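PDB 3DWC: metallocarboxypeptidase, which probably releases C-terminal amino acids other than proline from peptides, with broad specificity, as a metal-dependent carboxypeptidase of the M32 family. Local coordinates for residues Leu9-Val12 / Phe13-Tyr17; Ala82-Arg85 / Glu86-Arg89; Gly279-Gly282 / Phe283-Gln286. All coordinates share one frame; numbering follows the deposited sequence.

Contact 1 (Leu9-Val12 / Phe13-Tyr17)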
loop_
_atom_site.group_PDB
_atom_site.type_symbol
_atom_site.label_atom_id
_atom_site.label_comp_id
_atom_site.label_asym_id
_atom_site.label_seq_id
_atom_site.Cartn_x
_atom_site.Cartn_y
_atom_site.Cartn_z
ATOM N N LEU B 9 19.053 -0.793 22.727
ATOM C CA LEU B 9 19.219 -0.379 21.345
ATOM C C LEU B 9 18.502 -1.310 20.374
ATOM O O LEU B 9 17.897 -0.860 19.414
ATOM C CB LEU B 9 20.688 -0.228 20.966
ATOM C CG LEU B 9 21.348 1.055 21.507
ATOM C CD1 LEU B 9 22.843 0.855 21.715
ATOM C CD2 LEU B 9 21.097 2.262 20.617
ATOM N N GLU B 10 18.584 -2.607 20.600
ATOM C CA GLU B 10 17.951 -3.538 19.693
ATOM C C GLU B 10 16.477 -3.217 19.592
ATOM O O GLU B 10 15.917 -3.204 18.513
ATOM C CB GLU B 10 18.141 -4.981 20.145
ATOM C CG GLU B 10 19.481 -5.578 19.746
ATOM C CD GLU B 10 19.476 -7.112 19.758
ATOM O OE1 GLU B 10 18.635 -7.686 20.464
ATOM O OE2 GLU B 10 20.307 -7.744 19.063
ATOM N N ARG B 11 15.865 -2.999 20.746
ATOM C CA ARG B 11 14.443 -2.646 20.881
ATOM C C ARG B 11 14.065 -1.359 20.139
ATOM O O ARG B 11 13.017 -1.276 19.490
ATOM C CB ARG B 11 14.125 -2.505 22.380
ATOM C CG ARG B 11 12.641 -2.357 22.706
ATOM C CD ARG B 11 12.385 -1.884 24.191
ATOM N NE ARG B 11 12.661 -0.446 24.342
ATOM C CZ ARG B 11 11.899 0.530 23.822
ATOM N NH1 ARG B 11 10.785 0.254 23.131
ATOM N NH2 ARG B 11 12.245 1.806 24.000
ATOM N N VAL B 12 14.909 -0.344 20.265
ATOM C CA VAL B 12 14.728 0.889 19.526
ATOM C C VAL B 12 14.807 0.610 18.043
ATOM O O VAL B 12 13.987 1.095 17.292
ATOM C CB VAL B 12 15.783 1.936 19.887
ATOM C CG1 VAL B 12 15.688 3.144 18.972
ATOM C CG2 VAL B 12 15.622 2.351 21.354
ATOM N N PHE B 13 15.753 -0.221 17.613
ATOM C CA PHE B 13 15.933 -0.438 16.172
ATOM C C PHE B 13 14.808 -1.287 15.540
ATOM O O PHE B 13 14.471 -1.100 14.382
ATOM C CB PHE B 13 17.346 -0.959 15.878
ATOM C CG PHE B 13 18.336 0.142 15.716
ATOM C CD1 PHE B 13 18.951 0.710 16.815
ATOM C CD2 PHE B 13 18.590 0.681 14.460
ATOM C CE1 PHE B 13 19.855 1.749 16.676
ATOM C CE2 PHE B 13 19.477 1.745 14.320
ATOM C CZ PHE B 13 20.110 2.281 15.454
ATOM N N THR B 14 14.223 -2.188 16.324
ATOM C CA THR B 14 13.026 -2.902 15.937
ATOM C C THR B 14 11.860 -1.932 15.769
ATOM O O THR B 14 11.109 -2.067 14.821
ATOM C CB THR B 14 12.702 -4.021 16.942
ATOM O OG1 THR B 14 13.767 -5.009 16.878
ATOM C CG2 THR B 14 11.324 -4.702 16.641
ATOM N N LYS B 15 11.731 -0.946 16.655
ATOM C CA LYS B 15 10.715 0.094 16.513
ATOM C C LYS B 15 10.861 0.804 15.178
ATOM O O LYS B 15 9.892 0.888 14.413
ATOM C CB LYS B 15 10.811 1.075 17.691
ATOM C CG LYS B 15 9.601 1.868 17.954
ATOM C CD LYS B 15 9.472 2.283 19.415
ATOM C CE LYS B 15 10.706 3.051 19.918
ATOM N NZ LYS B 15 10.408 4.044 21.041
ATOM N N LEU B 16 12.071 1.289 14.897
ATOM C CA LEU B 16 12.394 1.962 13.632
ATOM C C LEU B 16 12.105 1.117 12.400
ATOM O O LEU B 16 11.566 1.621 11.424
ATOM C CB LEU B 16 13.873 2.396 13.612
ATOM C CG LEU B 16 14.263 3.541 14.556
ATOM C CD1 LEU B 16 15.791 3.695 14.599
ATOM C CD2 LEU B 16 13.504 4.933 14.211
ATOM N N TYR B 17 12.446 -0.170 12.459
ATOM C CA TYR B 17 12.155 -1.152 11.397
ATOM C C TYR B 17 10.647 -1.200 11.134
ATOM O O TYR B 17 10.208 -1.163 9.979
ATOM C CB TYR B 17 12.707 -2.526 11.793
ATOM C CG TYR B 17 12.598 -3.607 10.755
ATOM C CD1 TYR B 17 13.519 -3.716 9.742
ATOM C CD2 TYR B 17 11.555 -4.533 10.791
ATOM C CE1 TYR B 17 13.428 -4.748 8.780
ATOM C CE2 TYR B 17 11.432 -5.526 9.826
ATOM C CZ TYR B 17 12.382 -5.646 8.836
ATOM O OH TYR B 17 12.275 -6.648 7.868
#
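Leu9 and Phe13 run side by side from one flank of a helix, and the Leu9 methyl CD2 stops 4.2 Å from the ring carbon CE1 of Phe13. The ring stands so that its edge also meets the backbone, CD1 lying 3.2 Å from Leu9 O and that oxygen close to the ring plane. Leu16 CD1 sits above one ring face, offset toward the rim. A looser apolar touch joins Val12 CG1 to Leu16 CD1 at 4.4 Å; CG1 is anti to the backbone N (chi1 172°), which turns it toward the next helical turn. Met87 of helix 78-95 lies against both Leu9 and Phe13.

Among the polar groups, the amides of Phe13, Thr14, Lys15 and Leu16 each bond to the carbonyl four residues back, from Phe13 N to Leu9 O at 2.9 Å to Leu16 N to Val12 O at 3.1 Å. Glu10 O also has Thr14 OG1 3.2 Å away, a hydroxyl that shares a hydrogen bond with Thr285 OG1.

Of the charged side chains, Arg11 and Lys15 lie alongside each other with NH2 and NZ 4.1 Å apart. Their mutual repulsion is probably eased by Glu8, which forms a salt bridge with Arg11. The pattern is that of an amphipathic alpha-helix with i to i+4 spacing, here part of the long helix 3-32 in a predominantly helical M32 fold.

Contact 2 (Ala82-Arg85 / Glu86-Arg89)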
loop_
_atom_site.group_PDB
_atom_site.type_symbol
_atom_site.label_atom_id
_atom_site.label_comp_id
_atom_site.label_asym_id
_atom_site.label_seq_id
_atom_site.Cartn_x
_atom_site.Cartn_y
_atom_site.Cartn_z
ATOM N N ALA B 82 28.842 -6.760 15.602
ATOM C CA ALA B 82 28.668 -6.191 14.246
ATOM C C ALA B 82 27.407 -5.317 14.185
ATOM O O ALA B 82 27.374 -4.244 13.526
ATOM C CB ALA B 82 28.546 -7.279 13.209
ATOM N N ASN B 83 26.366 -5.791 14.867
ATOM C CA ASN B 83 25.091 -5.067 14.852
ATOM C C ASN B 83 25.305 -3.728 15.540
ATOM O O ASN B 83 24.834 -2.704 15.037
ATOM C CB ASN B 83 23.985 -5.909 15.489
ATOM C CG ASN B 83 22.596 -5.346 15.276
ATOM O OD1 ASN B 83 22.263 -4.830 14.198
ATOM N ND2 ASN B 83 21.760 -5.461 16.312
ATOM N N LEU B 84 26.079 -3.712 16.639
ATOM C CA LEU B 84 26.346 -2.441 17.324
ATOM C C LEU B 84 27.100 -1.465 16.411
ATOM O O LEU B 84 26.829 -0.267 16.412
ATOM C CB LEU B 84 27.109 -2.659 18.639
ATOM C CG LEU B 84 27.371 -1.446 19.540
ATOM C CD1 LEU B 84 26.097 -0.655 19.853
ATOM C CD2 LEU B 84 28.082 -1.890 20.841
ATOM N N ARG B 85 28.057 -1.986 15.635
ATOM C CA ARG B 85 28.726 -1.196 14.577
ATOM C C ARG B 85 27.721 -0.611 13.566
ATOM O O ARG B 85 27.814 0.550 13.185
ATOM C CB ARG B 85 29.742 -2.061 13.821
ATOM C CG ARG B 85 30.621 -1.307 12.829
ATOM C CD ARG B 85 31.450 -2.278 11.985
ATOM N NE ARG B 85 30.586 -3.158 11.202
ATOM C CZ ARG B 85 30.830 -4.437 10.917
ATOM N NH1 ARG B 85 31.917 -5.043 11.345
ATOM N NH2 ARG B 85 29.948 -5.113 10.197
ATOM N N GLU B 86 26.766 -1.428 13.128
ATOM C CA GLU B 86 25.819 -0.965 12.135
ATOM C C GLU B 86 24.837 0.038 12.745
ATOM O O GLU B 86 24.414 0.965 12.063
ATOM C CB GLU B 86 25.140 -2.134 11.449
ATOM C CG GLU B 86 26.104 -2.996 10.700
ATOM C CD GLU B 86 26.977 -2.227 9.701
ATOM O OE1 GLU B 86 26.445 -1.369 8.983
ATOM O OE2 GLU B 86 28.187 -2.520 9.621
ATOM N N MET B 87 24.507 -0.129 14.030
ATOM C CA MET B 87 23.685 0.843 14.746
ATOM C C MET B 87 24.333 2.218 14.811
ATOM O O MET B 87 23.679 3.215 14.576
ATOM C CB MET B 87 23.435 0.380 16.196
ATOM C CG MET B 87 22.506 -0.798 16.350
ATOM S SD MET B 87 22.479 -1.381 18.048
ATOM C CE MET B 87 20.985 -2.413 17.996
ATOM N N ARG B 88 25.607 2.277 15.211
ATOM C CA ARG B 88 26.349 3.546 15.220
ATOM C C ARG B 88 26.350 4.206 13.859
ATOM O O ARG B 88 26.154 5.415 13.758
ATOM C CB ARG B 88 27.803 3.357 15.659
ATOM C CG ARG B 88 28.654 4.599 15.454
ATOM C CD ARG B 88 30.021 4.495 16.116
ATOM N NE ARG B 88 29.950 4.801 17.540
ATOM C CZ ARG B 88 30.047 6.025 18.040
ATOM N NH1 ARG B 88 29.990 6.194 19.351
ATOM N NH2 ARG B 88 30.193 7.085 17.240
ATOM N N ARG B 89 26.593 3.410 12.816
ATOM C CA ARG B 89 26.565 3.913 11.454
ATOM C C ARG B 89 25.211 4.553 11.077
ATOM O O ARG B 89 25.198 5.656 10.537
ATOM C CB ARG B 89 26.893 2.790 10.471
ATOM C CG ARG B 89 26.706 3.213 9.044
ATOM C CD ARG B 89 27.112 2.141 8.045
ATOM N NE ARG B 89 26.660 2.536 6.696
ATOM C CZ ARG B 89 27.223 3.513 5.958
ATOM N NH1 ARG B 89 28.261 4.233 6.407
ATOM N NH2 ARG B 89 26.726 3.785 4.774
#
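Glu86 is gripped side-on by the adjacent Arg85, whose NE and NH2 both donate to the single oxygen OE2. The NE bond is 2.9 Å long between Arg85 NE and Glu86 OE2 and fairly straight at 158°; NH2 adds a longer one of 3.2 Å to that oxygen. OE2 lies near the guanidinium plane and is approached on its anti side, with the two flat groups turned 73° apart. A bend at chi2 of Glu86 (-54°) folds the carboxylate back toward the arginine, while Ala82 CA sits over the centre of one guanidinium face.

Met87 follows, extended beyond CG, and its methyl CE comes 3.6 Å from Asn83 ND2, which is hydrogen-bonded to Gln286 OE1. Its sulfur meets Leu84 CD1 at 4.1 Å, the two side chains crossing at about a right angle. Arg88 and Arg89 donate their backbone amides to Leu84 O and Arg85 O, but their side chains lead off to salt bridges with Glu70 and Asp160, respectively.

Arg292 forms a salt bridge with Glu86 OE1, leaving the buried carboxylate flanked by two arginines, an environment likely to stabilise its ionised form. Arg85 fixes OE2, and the separate hold on OE1 would restrict turning.

Contact 3 (Gly279-Gly282 / Phe283-Gln286)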
loop_
_atom_site.group_PDB
_atom_site.type_symbol
_atom_site.label_atom_id
_atom_site.label_comp_id
_atom_site.label_asym_id
_atom_site.label_seq_id
_atom_site.Cartn_x
_atom_site.Cartn_y
_atom_site.Cartn_z
ATOM N N GLY B 279 20.523 -12.190 5.371
ATOM C CA GLY B 279 20.782 -12.448 6.788
ATOM C C GLY B 279 21.553 -11.353 7.493
ATOM O O GLY B 279 21.728 -10.281 6.973
ATOM N N PRO B 280 22.076 -11.624 8.691
ATOM C CA PRO B 280 22.072 -12.902 9.365
ATOM C C PRO B 280 20.729 -13.286 10.007
ATOM O O PRO B 280 20.018 -12.463 10.520
ATOM C CB PRO B 280 23.203 -12.766 10.415
ATOM C CG PRO B 280 23.417 -11.317 10.613
ATOM C CD PRO B 280 22.762 -10.573 9.471
ATOM N N LYS B 281 20.408 -14.569 9.982
ATOM C CA LYS B 281 19.188 -15.059 10.609
ATOM C C LYS B 281 19.221 -14.698 12.107
ATOM O O LYS B 281 20.268 -14.744 12.776
ATOM C CB LYS B 281 19.029 -16.577 10.359
ATOM C CG LYS B 281 17.786 -17.223 11.056
ATOM C CD LYS B 281 18.192 -18.529 11.834
ATOM C CE LYS B 281 17.636 -18.557 13.304
ATOM N NZ LYS B 281 18.675 -18.995 14.353
ATOM N N GLY B 282 18.068 -14.303 12.615
ATOM C CA GLY B 282 17.911 -13.960 14.019
ATOM C C GLY B 282 18.156 -12.482 14.262
ATOM O O GLY B 282 18.041 -12.019 15.390
ATOM N N PHE B 283 18.500 -11.747 13.209
ATOM C CA PHE B 283 18.719 -10.305 13.295
ATOM C C PHE B 283 17.823 -9.528 12.350
ATOM O O PHE B 283 18.135 -8.412 11.933
ATOM C CB PHE B 283 20.178 -10.018 13.018
ATOM C CG PHE B 283 21.089 -10.370 14.178
ATOM C CD1 PHE B 283 21.618 -11.655 14.322
ATOM C CD2 PHE B 283 21.423 -9.398 15.118
ATOM C CE1 PHE B 283 22.464 -11.954 15.361
ATOM C CE2 PHE B 283 22.269 -9.677 16.165
ATOM C CZ PHE B 283 22.788 -10.968 16.304
ATOM N N GLU B 284 16.662 -10.099 12.064
ATOM C CA GLU B 284 15.828 -9.625 10.939
ATOM C C GLU B 284 15.384 -8.150 11.008
ATOM O O GLU B 284 15.362 -7.467 9.980
ATOM C CB GLU B 284 14.613 -10.554 10.765
ATOM C CG GLU B 284 14.984 -11.918 10.200
ATOM C CD GLU B 284 15.398 -12.934 11.245
ATOM O OE1 GLU B 284 15.858 -14.005 10.830
ATOM O OE2 GLU B 284 15.285 -12.690 12.466
ATOM N N THR B 285 15.102 -7.651 12.201
ATOM C CA THR B 285 14.625 -6.253 12.383
ATOM C C THR B 285 15.763 -5.255 12.727
ATOM O O THR B 285 15.503 -4.103 13.087
ATOM C CB THR B 285 13.619 -6.207 13.527
ATOM O OG1 THR B 285 14.303 -6.462 14.767
ATOM C CG2 THR B 285 12.511 -7.265 13.320
ATOM N N GLN B 286 17.012 -5.701 12.561
ATOM C CA GLN B 286 18.206 -4.956 12.931
ATOM C C GLN B 286 19.051 -4.512 11.743
ATOM O O GLN B 286 19.032 -5.153 10.674
ATOM C CB GLN B 286 19.087 -5.861 13.804
ATOM C CG GLN B 286 18.415 -6.308 15.108
ATOM C CD GLN B 286 18.124 -5.156 16.028
ATOM O OE1 GLN B 286 19.028 -4.386 16.370
ATOM N NE2 GLN B 286 16.850 -5.030 16.459
#
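Glu284 OE1 accepts the backbone N-H of Gly282 in an almost linear bond, 2.9 Å from Gly282 N to OE1 with an angle of 176° at the hydrogen. This bond straps a side chain across a type II beta turn that runs from Pro280 to Phe283, and a type I turn from Phe283 to Gln286 follows directly. A bend at chi2 (87°) folds the end of Glu284 back over the first turn; there the N-H meets OE1 from above the carboxylate plane, 42° out of it. Closing that turn, Phe283 N bonds to Pro280 O over 3.2 Å. Gly282 holds the third position of the turn with a positive phi, where a side chain would jam against the preceding carbonyl oxygen.

Lys281 runs alongside Glu284, yet it is the aliphatic CG that touches OE1, at 3.8 Å; the charged NZ stays well beyond salt-bridge range of that oxygen. A glycerol molecule, probably from the crystallisation liquor, lies near the Glu284 side chain on this solvent-exposed side of the turn.

On the inner flank, the Pro280 ring, which follows a cis peptide bond, meets the Phe283 ring obliquely. Leu79 of helix 78-95 packs against both rings, joining the paired turns to the helical body. Between the rings themselves, the closest approach is from Pro280 CG to Phe283 CD1, 4.1 Å.

In the fold
The three contacts meet around Gln286, their centres about 12 to 13 Å apart. Its amide bridges two helices: NE2 of Gln286 probably donates to Glu10 O of contact 1 at 2.9 Å, and OE1 of Gln286 probably accepts from Asn83 ND2 of contact 2, also at 2.9 Å. Thr285 adds a probable hydrogen bond, 2.6 Å between its OG1 and that of Thr14. Contacts 1 and 2 pack directly, with Phe13 CE1 3.7 Å from Met87 CG. All three lie away from the cobalt site, but segment 279-286 is in the loop between helix 259-276, bearing His267 and His271, and helix 294-309, bearing the third ligand, Glu298.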